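Local coordinates for 3-oxoacyl-[acyl-carrier-protein] synthase 3 (Pseudomonas aeruginosa, PDB 2X3E) that catalyses the first condensation of bacterial fatty acid synthesis, joining an acyl starter from its CoA thioester to malonyl-acyl carrier protein and releasing carbon dioxide, at the interface of chains A and B. Sequence-based numbering; all coordinates share one arbitrary frame. Chains: chain A/B, 3-oxoacyl-[acyl-carrier-protein] synthase 3.

Contact 1: the interface of chains A and B. Residues chain A 85-88; chain B 192-194.
The stretch A:Phe85 to A:Pro88, with its one-residue strands at 85 and 87, meets strand 192-195 of chain B. A:Cys87 and B:Thr194 form an antiparallel bridge, so this part of the homodimer of FabH is joined backbone to backbone. B:Thr194 N donates to A:Cys87 O at 2.7 Å. In return, B:Thr194 O accepts from A:Cys87 N at 3.1 Å, in the carbonyl plane and on a lone pair. The same oxygen takes a second bond from A:Cys86 N, at 2.9 Å, almost end-on to the carbonyl (169°). Two amides thus hold one carbonyl oxygen. The side chains pack around this bridge. B:Thr194 sets CG2 against A:Cys86 CB at 3.8 Å, while its CB lies 3.9 Å from A:Cys87 CB. A:Pro88 follows a cis peptide bond, and its CD reaches B:Leu192 O at 3.6 Å. B:Met193 starts with CG opposite the backbone N (chi1 168°) and then bends at chi2 and chi3. This brings its thioether to A:Phe85, whose side chain it crosses at about a right angle. The sulfur sits off the ring plane, over the CD1 rim, in a tight contact: B:Met193 SD is 3.2 Å from A:Phe85 CD1.

Contact 2: the interface of chains A and B. Residues chain A 197, 201, 205-207; chain B 197-198.
A:Val197 and B:Val197, the same residue of both subunits, meet in the dimer of FabH, an enzyme of the thiolase-like superfamily; they probably lie close to the two-fold axis. A:Val197 CG2 meets B:Val197 CG2 at 3.8 Å, and the two side chains cross at about a right angle. The copies are turned differently. In chain A, CG1 sits between the backbone N and the carbonyl carbon (chi1 64°), which leaves CG2 to face the partner. In chain B, CG1 lies opposite the backbone N (chi1 -178°), and this swings it towards the 205-207 segment of chain A. There B:Val197 CG1 packs 3.8 Å from the methyl A:Ala207 CB. It also rests on the peptide between A:Gly205 and A:Gln206, 3.7 Å from A:Gly205 C and 3.7 Å from A:Gln206 N. A:Gly205 comes directly after helix 199-204 and has a positive phi of 77°. B:Val197 CG1 lies against the turn that leaves this helix. A polar contact joins main chain to main chain. A:Ala207 N donates to B:Ser198 O at 3.1 Å, with the donor tilted out of the carbonyl plane. B:Ser198 O also lies 3.5 Å from A:Gln206 CA.

Contact 3: the interface of chains A and B. Residues chain A 96-97, 101; chain B 186-187.
B:His187 lies against A:Ala96 near the end of helix 91-97. From B:His187 CB the chain turns so that CG lies beside the backbone N and opposite the carbonyl carbon (chi1 -64°). With chi2 at -58°, this turns one face of the imidazole to the alanine methyl. CG, ND1 and CD2 all meet that methyl at similar distances. A:Ala96 CB stands over the middle of the B:His187 ring, 3.5 Å from its centroid, as a CH-pi contact. The methyl also meets the backbone beside the ring, with A:Ala96 CB 3.4 Å from B:His187 N and 3.6 Å from B:Gly186 CA. CD2 is turned towards A:Val101, with B:His187 CD2 4.2 Å from A:Val101 CB. Further out, B:His187 CE1 touches the carbonyl A:Ala96 O directly at 3.2 Å. At the tip, B:His187 NE2 hydrogen-bonds to the oxygen of water 1 at 2.8 Å. The oxygen of water 1 also hydrogen-bonds to A:Ala96 O at 2.6 Å and to A:Val101 N at 3.1 Å. The water thus links NE2 to the same carbonyl that CE1 meets, and would tend to fix the ring's rotation. The contact belongs to the homodimer interface. On chain A it uses the end of helix 91-97 and the loop leading to strand 104-109. On chain B it uses the 3-10 helix beginning at B:Gly186, which comes soon after strand 177-184.

Contact 1: the interface of chains A and B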
ATOM      1  N   PHE A  85     -10.738   7.219  -0.021  1.00 16.08           N
ATOM      2  CA  PHE A  85     -11.721   6.176  -0.318  1.00 17.21           C
ATOM      3  C   PHE A  85     -11.303   4.837   0.290  1.00 17.31           C
ATOM      4  O   PHE A  85     -10.177   4.682   0.764  1.00 16.96           O
ATOM      5  CB  PHE A  85     -11.910   6.013  -1.842  1.00 16.96           C
ATOM      6  CG  PHE A  85     -11.636   7.264  -2.632  1.00 17.23           C
ATOM      7  CD1 PHE A  85     -12.552   8.302  -2.657  1.00 18.99           C
ATOM      8  CD2 PHE A  85     -10.456   7.404  -3.349  1.00 17.81           C
ATOM      9  CE1 PHE A  85     -12.297   9.453  -3.388  1.00 19.23           C
ATOM     10  CE2 PHE A  85     -10.202   8.552  -4.074  1.00 18.14           C
ATOM     11  CZ  PHE A  85     -11.116   9.575  -4.084  1.00 18.70           C
ATOM     12  N   CYS A  86     -12.223   3.876   0.293  1.00 18.32           N
ATOM     13  CA  CYS A  86     -11.876   2.482   0.588  1.00 18.63           C
ATOM     14  C   CYS A  86     -11.307   1.853  -0.685  1.00 18.02           C
ATOM     15  O   CYS A  86     -10.356   1.071  -0.639  1.00 18.18           O
ATOM     16  CB  CYS A  86     -13.090   1.704   1.103  1.00 20.01           C
ATOM     17  SG  CYS A  86     -13.554   2.163   2.782  1.00 22.31           S
ATOM     18  N   CYS A  87     -11.894   2.233  -1.816  1.00 17.63           N
ATOM     19  CA  CYS A  87     -11.392   1.901  -3.141  1.00 16.88           C
ATOM     20  C   CYS A  87     -11.785   3.053  -4.074  1.00 16.22           C
ATOM     21  O   CYS A  87     -12.933   3.487  -4.055  1.00 16.59           O
ATOM     22  CB  CYS A  87     -12.004   0.580  -3.621  1.00 17.38           C
ATOM     23  SG  CYS A  87     -11.322  -0.042  -5.193  1.00 18.06           S
ATOM     24  N   PRO A  88     -10.844   3.576  -4.884  1.00 15.34           N
ATOM     25  CA  PRO A  88      -9.451   3.203  -5.101  1.00 14.62           C
ATOM     26  C   PRO A  88      -8.494   3.771  -4.057  1.00 14.23           C
ATOM     27  O   PRO A  88      -8.920   4.349  -3.054  1.00 14.50           O
ATOM     28  CB  PRO A  88      -9.150   3.835  -6.461  1.00 14.50           C
ATOM     29  CG  PRO A  88      -9.952   5.080  -6.465  1.00 14.73           C
ATOM     30  CD  PRO A  88     -11.231   4.712  -5.747  1.00 15.52           C
TER
ATOM     31  N   LEU B 192     -14.970   3.898 -10.644  1.00 20.54           N
ATOM     32  CA  LEU B 192     -15.039   2.700  -9.821  1.00 20.17           C
ATOM     33  C   LEU B 192     -14.710   3.122  -8.399  1.00 20.14           C
ATOM     34  O   LEU B 192     -13.618   3.636  -8.153  1.00 19.23           O
ATOM     35  CB  LEU B 192     -14.026   1.658 -10.310  1.00 19.68           C
ATOM     36  CG  LEU B 192     -14.270   1.059 -11.700  1.00 20.29           C
ATOM     37  CD1 LEU B 192     -12.962   0.670 -12.379  1.00 19.42           C
ATOM     38  CD2 LEU B 192     -15.209  -0.138 -11.606  1.00 21.33           C
ATOM     39  N   MET B 193     -15.643   2.933  -7.466  1.00 20.71           N
ATOM     40  CA  MET B 193     -15.461   3.508  -6.138  1.00 21.10           C
ATOM     41  C   MET B 193     -16.227   2.857  -5.001  1.00 20.74           C
ATOM     42  O   MET B 193     -17.419   2.590  -5.116  1.00 20.70           O
ATOM     43  CB  MET B 193     -15.850   4.983  -6.160  1.00 22.63           C
ATOM     44  CG  MET B 193     -15.968   5.580  -4.765  1.00 25.85           C
ATOM     45  SD  MET B 193     -14.820   6.886  -4.499  1.00 32.24           S
ATOM     46  CE  MET B 193     -15.562   8.158  -5.520  1.00 31.40           C
ATOM     47  N   THR B 194     -15.516   2.660  -3.893  1.00 20.02           N
ATOM     48  CA  THR B 194     -16.108   2.315  -2.605  1.00 20.21           C
ATOM     49  C   THR B 194     -15.791   3.456  -1.637  1.00 20.58           C
ATOM     50  O   THR B 194     -14.641   3.603  -1.208  1.00 19.09           O
ATOM     51  CB  THR B 194     -15.517   1.010  -2.064  1.00 19.76           C
ATOM     52  OG1 THR B 194     -15.625  -0.012  -3.059  1.00 19.61           O
ATOM     53  CG2 THR B 194     -16.237   0.572  -0.792  1.00 20.27           C
TER

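Contact 2: the interface of chains A and B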
ATOM      1  N   VAL A 197     -15.133  -0.341   8.791  1.00 28.19           N
ATOM      2  CA  VAL A 197     -16.576  -0.138   8.893  1.00 30.17           C
ATOM      3  C   VAL A 197     -17.314  -1.475   8.744  1.00 31.53           C
ATOM      4  O   VAL A 197     -16.944  -2.300   7.909  1.00 31.44           O
ATOM      5  CB  VAL A 197     -17.076   0.862   7.815  1.00 30.11           C
ATOM      6  CG1 VAL A 197     -16.853   0.309   6.407  1.00 30.19           C
ATOM      7  CG2 VAL A 197     -18.539   1.183   8.020  1.00 32.39           C
ATOM      8  N   GLU A 201     -22.939  -0.428   9.246  1.00 40.66           N
ATOM      9  CA  GLU A 201     -22.531   0.980   9.193  1.00 40.26           C
ATOM     10  C   GLU A 201     -22.483   1.505   7.758  1.00 39.93           C
ATOM     11  O   GLU A 201     -22.846   2.653   7.502  1.00 40.14           O
ATOM     12  CB  GLU A 201     -21.169   1.175   9.851  1.00 39.41           C
ATOM     13  CG  GLU A 201     -21.183   1.115  11.366  1.00 40.22           C
ATOM     14  CD  GLU A 201     -19.781   1.195  11.957  1.00 39.35           C
ATOM     15  OE1 GLU A 201     -18.838   0.642  11.349  1.00 37.69           O
ATOM     16  OE2 GLU A 201     -19.629   1.812  13.035  1.00 39.85           O
ATOM     17  N   GLY A 205     -24.794   4.604   6.345  1.00 42.78           N
ATOM     18  CA  GLY A 205     -24.068   5.805   5.947  1.00 42.01           C
ATOM     19  C   GLY A 205     -23.473   6.522   7.147  1.00 41.62           C
ATOM     20  O   GLY A 205     -23.127   7.702   7.063  1.00 41.39           O
ATOM     21  N   GLN A 206     -23.358   5.801   8.261  1.00 41.56           N
ATOM     22  CA  GLN A 206     -22.773   6.326   9.488  1.00 41.22           C
ATOM     23  C   GLN A 206     -21.910   5.244  10.115  1.00 40.05           C
ATOM     24  O   GLN A 206     -22.371   4.114  10.320  1.00 40.39           O
ATOM     25  CB  GLN A 206     -23.865   6.746  10.476  1.00 42.65           C
ATOM     26  CG  GLN A 206     -23.418   7.782  11.512  1.00 43.75           C
ATOM     27  CD  GLN A 206     -22.420   7.257  12.542  1.00 44.41           C
ATOM     28  OE1 GLN A 206     -21.442   7.932  12.863  1.00 44.91           O
ATOM     29  NE2 GLN A 206     -22.668   6.060  13.069  1.00 46.23           N
ATOM     30  N   ALA A 207     -20.668   5.597  10.425  1.00 38.31           N
ATOM     31  CA  ALA A 207     -19.752   4.687  11.101  1.00 37.33           C
ATOM     32  C   ALA A 207     -19.292   5.286  12.426  1.00 36.85           C
ATOM     33  O   ALA A 207     -19.221   6.506  12.573  1.00 36.94           O
ATOM     34  CB  ALA A 207     -18.559   4.388  10.206  1.00 36.05           C
TER
ATOM     35  N   VAL B 197     -16.719   5.636   4.819  1.00 28.63           N
ATOM     36  CA  VAL B 197     -17.982   6.010   5.458  1.00 30.25           C
ATOM     37  C   VAL B 197     -17.780   7.145   6.464  1.00 31.65           C
ATOM     38  O   VAL B 197     -16.858   7.105   7.280  1.00 31.87           O
ATOM     39  CB  VAL B 197     -18.658   4.809   6.154  1.00 30.60           C
ATOM     40  CG1 VAL B 197     -20.006   5.225   6.763  1.00 30.92           C
ATOM     41  CG2 VAL B 197     -18.837   3.661   5.169  1.00 29.56           C
ATOM     42  N   SER B 198     -18.642   8.154   6.388  1.00 33.30           N
ATOM     43  CA  SER B 198     -18.564   9.317   7.270  1.00 34.71           C
ATOM     44  C   SER B 198     -18.891   8.927   8.703  1.00 35.80           C
ATOM     45  O   SER B 198     -19.786   8.114   8.939  1.00 36.13           O
ATOM     46  CB  SER B 198     -19.534  10.410   6.806  1.00 35.79           C
ATOM     47  OG  SER B 198     -19.631  11.460   7.762  1.00 36.91           O
TER

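Contact 3: the interface of chains A and B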
ATOM      1  N   ALA A  96      -2.652  12.654 -10.631  1.00 14.94           N
ATOM      2  CA  ALA A  96      -3.380  13.363 -11.685  1.00 15.34           C
ATOM      3  C   ALA A  96      -3.475  14.862 -11.400  1.00 15.77           C
ATOM      4  O   ALA A  96      -3.256  15.685 -12.290  1.00 15.16           O
ATOM      5  CB  ALA A  96      -4.783  12.781 -11.861  1.00 15.48           C
ATOM      6  N   ARG A  97      -3.791  15.206 -10.150  1.00 15.90           N
ATOM      7  CA  ARG A  97      -3.930  16.609  -9.748  1.00 17.08           C
ATOM      8  C   ARG A  97      -2.594  17.366  -9.689  1.00 16.89           C
ATOM      9  O   ARG A  97      -2.589  18.593  -9.647  1.00 17.95           O
ATOM     10  CB  ARG A  97      -4.680  16.717  -8.413  1.00 17.08           C
ATOM     11  CG  ARG A  97      -6.162  16.399  -8.546  1.00 19.21           C
ATOM     12  CD  ARG A  97      -6.964  16.816  -7.320  1.00 23.09           C
ATOM     13  NE  ARG A  97      -6.951  18.268  -7.118  1.00 25.09           N
ATOM     14  CZ  ARG A  97      -7.807  18.942  -6.350  1.00 28.11           C
ATOM     15  NH1 ARG A  97      -8.796  18.316  -5.711  1.00 28.84           N
ATOM     16  NH2 ARG A  97      -7.686  20.262  -6.234  1.00 29.10           N
ATOM     17  N   VAL A 101      -0.682  12.536 -14.567  1.00 15.59           N
ATOM     18  CA  VAL A 101      -1.439  11.430 -15.146  1.00 15.89           C
ATOM     19  C   VAL A 101      -0.479  10.502 -15.893  1.00 16.01           C
ATOM     20  O   VAL A 101       0.429  10.973 -16.566  1.00 16.11           O
ATOM     21  CB  VAL A 101      -2.501  11.935 -16.137  1.00 16.56           C
ATOM     22  CG1 VAL A 101      -1.850  12.723 -17.272  1.00 17.53           C
ATOM     23  CG2 VAL A 101      -3.309  10.772 -16.698  1.00 17.07           C
TER
ATOM     24  N   GLY B 186      -5.847   9.339 -12.446  1.00 16.61           N
ATOM     25  CA  GLY B 186      -6.656   9.796 -11.339  1.00 17.14           C
ATOM     26  C   GLY B 186      -7.716  10.824 -11.670  1.00 18.01           C
ATOM     27  O   GLY B 186      -8.552  11.120 -10.828  1.00 18.25           O
ATOM     28  N   HIS B 187      -7.690  11.384 -12.882  1.00 18.74           N
ATOM     29  CA  HIS B 187      -8.773  12.259 -13.327  1.00 19.75           C
ATOM     30  C   HIS B 187     -10.076  11.483 -13.501  1.00 20.08           C
ATOM     31  O   HIS B 187     -11.165  12.059 -13.435  1.00 21.02           O
ATOM     32  CB  HIS B 187      -8.420  12.961 -14.639  1.00 20.34           C
ATOM     33  CG  HIS B 187      -7.258  13.894 -14.532  1.00 20.42           C
ATOM     34  ND1 HIS B 187      -7.232  14.955 -13.654  1.00 21.40           N
ATOM     35  CD2 HIS B 187      -6.086  13.934 -15.207  1.00 20.63           C
ATOM     36  CE1 HIS B 187      -6.089  15.604 -13.786  1.00 21.31           C
ATOM     37  NE2 HIS B 187      -5.375  15.004 -14.723  1.00 21.23           N
TER
HETATM   38  O   HOH W   1      -2.575  14.999 -14.752  1.00 10.89           O

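Contact 1 lies between the other two: its C-alpha centre is about 14 Å from that of contact 2 and about 15 Å from that of contact 3. Contacts 2 and 3 are about 27 Å apart. Chain B supplies all three from one run, residues 186 to 198. On chain A, contacts 1 and 3 use neighbouring segments. Residue 197 of both chains takes part in contact 2. The two-fold symmetry repeats every contact with the subunits swapped. The centres are 22 to 26 Å from A:Ala112, the altered residue at an active-site position. The contacts thus hold the dimer together away from the active site; any effect on catalysis would be indirect.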